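Local structure of glycerate dehydrogenase (Bacillus sp. 5mfcol3.1, 6P2I) at residues K143-I148 and Q155-I160. The protein probably reduces acyclic imino acids, formed in situ by a partner oxidase, to amino acids, using NADPH as the hydride donor. Sequence-based numbering, arbitrary orientation.
Sequences KTIGLI and QTVAEI
Leu147 and Ile145 of strand 144-148 pack against Val157 and Ala158 of helix 152-163, the first strand and helix of the Rossmann fold that binds the NADP cofactor. The two elements run almost antiparallel, at 169°, as expected where a strand turns through a glycine-rich loop into the helix that returns over the sheet. The axes of segments 144-148 and 155-160 come within 9.6 Å of each other, a gap bridged by apolar side chains.

Leu147 makes the broadest contribution, its two methyls spreading over the helix face. Leu147 CD1 lies against the small methyl of Ala158, 3.8 Å from Ala158 CB and 3.9 Å from Ala158 N. The short alanine side chain allows this branch to approach the helix backbone. The other branch, CD2, meets Val157, whose CG1 is swung anti to its own backbone N (chi1 169°) and projects as a knob toward the strand. This knob rests over the shallow notch between Leu147 CD2 and Ile145 CD1, and the three methyls touch in a compact triangle. Ile145 reaches that far because its CG1 is anti to the backbone N (chi1 180°) and the chain is extended beyond it.

Val168 on strand 167-171 touches both Ile145 and Leu147, while Ile195 and Ser197 of strand 195-198 border them on the other neighbouring strand. All four touching residues are buried between the sheet and helix 152-163. On the helix's flank turned from the strand, Thr156 packs on helix 99-114. Val157 CG1 itself sits 3.7 Å from Leu147 CD2 and 4.0 Å from Ile145 CD1.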
# COMPACT_ATOMS: atom_id res chain seq x y z
N LYS A 143 -7.67 13.22 -1.32
CA LYS A 143 -8.97 12.57 -1.25
C LYS A 143 -9.49 12.60 0.18
O LYS A 143 -8.75 12.88 1.13
CB LYS A 143 -8.88 11.12 -1.74
CG LYS A 143 -8.36 11.00 -3.17
CD LYS A 143 -9.34 11.59 -4.16
CE LYS A 143 -8.80 11.50 -5.58
NZ LYS A 143 -7.47 12.17 -5.69
N THR A 144 -10.77 12.30 0.33
CA THR A 144 -11.41 12.27 1.64
C THR A 144 -11.49 10.83 2.11
O THR A 144 -12.05 9.97 1.43
CB THR A 144 -12.80 12.88 1.58
OG1 THR A 144 -12.70 14.27 1.27
CG2 THR A 144 -13.50 12.71 2.95
N ILE A 145 -10.92 10.57 3.29
CA ILE A 145 -11.04 9.26 3.93
C ILE A 145 -11.97 9.41 5.12
O ILE A 145 -11.81 10.34 5.93
CB ILE A 145 -9.68 8.69 4.35
CG1 ILE A 145 -9.86 7.33 5.02
CG2 ILE A 145 -8.91 9.66 5.26
CD1 ILE A 145 -8.56 6.55 5.18
N GLY A 146 -12.95 8.51 5.22
CA GLY A 146 -13.92 8.56 6.30
C GLY A 146 -13.72 7.38 7.22
O GLY A 146 -13.71 6.22 6.78
N LEU A 147 -13.51 7.66 8.50
CA LEU A 147 -13.16 6.66 9.49
C LEU A 147 -14.38 6.42 10.38
O LEU A 147 -14.81 7.31 11.11
CB LEU A 147 -11.95 7.11 10.30
CG LEU A 147 -10.73 7.52 9.46
CD1 LEU A 147 -9.62 8.13 10.31
CD2 LEU A 147 -10.22 6.32 8.67
N ILE A 148 -14.96 5.22 10.28
CA ILE A 148 -16.08 4.84 11.14
C ILE A 148 -15.45 4.22 12.39
O ILE A 148 -15.06 3.05 12.39
CB ILE A 148 -17.04 3.88 10.44
CG1 ILE A 148 -17.63 4.53 9.18
CG2 ILE A 148 -18.17 3.42 11.40
CD1 ILE A 148 -18.42 3.57 8.31
N GLN A 155 -7.46 6.71 14.93
CA GLN A 155 -6.59 7.89 15.05
C GLN A 155 -5.21 7.64 14.44
O GLN A 155 -4.58 8.57 13.94
CB GLN A 155 -6.45 8.30 16.51
CG GLN A 155 -7.68 9.01 17.03
CD GLN A 155 -7.55 9.36 18.50
OE1 GLN A 155 -6.54 9.90 18.92
NE2 GLN A 155 -8.59 9.05 19.28
N THR A 156 -4.72 6.40 14.50
CA THR A 156 -3.45 6.09 13.85
C THR A 156 -3.59 6.19 12.34
O THR A 156 -2.71 6.75 11.67
CB THR A 156 -2.95 4.71 14.27
OG1 THR A 156 -2.92 4.62 15.71
CG2 THR A 156 -1.53 4.49 13.77
N VAL A 157 -4.69 5.68 11.79
CA VAL A 157 -4.95 5.83 10.36
C VAL A 157 -5.04 7.31 10.00
O VAL A 157 -4.49 7.75 8.98
CB VAL A 157 -6.23 5.08 9.97
CG1 VAL A 157 -6.65 5.45 8.53
CG2 VAL A 157 -6.02 3.57 10.09
N ALA A 158 -5.72 8.10 10.83
CA ALA A 158 -5.83 9.54 10.55
C ALA A 158 -4.46 10.20 10.50
O ALA A 158 -4.22 11.08 9.66
CB ALA A 158 -6.71 10.22 11.60
N GLU A 159 -3.54 9.81 11.39
CA GLU A 159 -2.21 10.42 11.38
C GLU A 159 -1.51 10.15 10.06
O GLU A 159 -0.90 11.06 9.47
CB GLU A 159 -1.36 9.88 12.53
CG GLU A 159 -1.80 10.23 13.91
CD GLU A 159 -0.84 9.66 14.93
OE1 GLU A 159 0.39 9.89 14.78
OE2 GLU A 159 -1.29 8.97 15.86
N ILE A 160 -1.55 8.90 9.61
CA ILE A 160 -0.94 8.56 8.33
C ILE A 160 -1.64 9.30 7.19
O ILE A 160 -0.99 9.84 6.29
CB ILE A 160 -0.97 7.04 8.10
CG1 ILE A 160 -0.15 6.32 9.18
CG2 ILE A 160 -0.45 6.71 6.71
CD1 ILE A 160 -0.33 4.84 9.15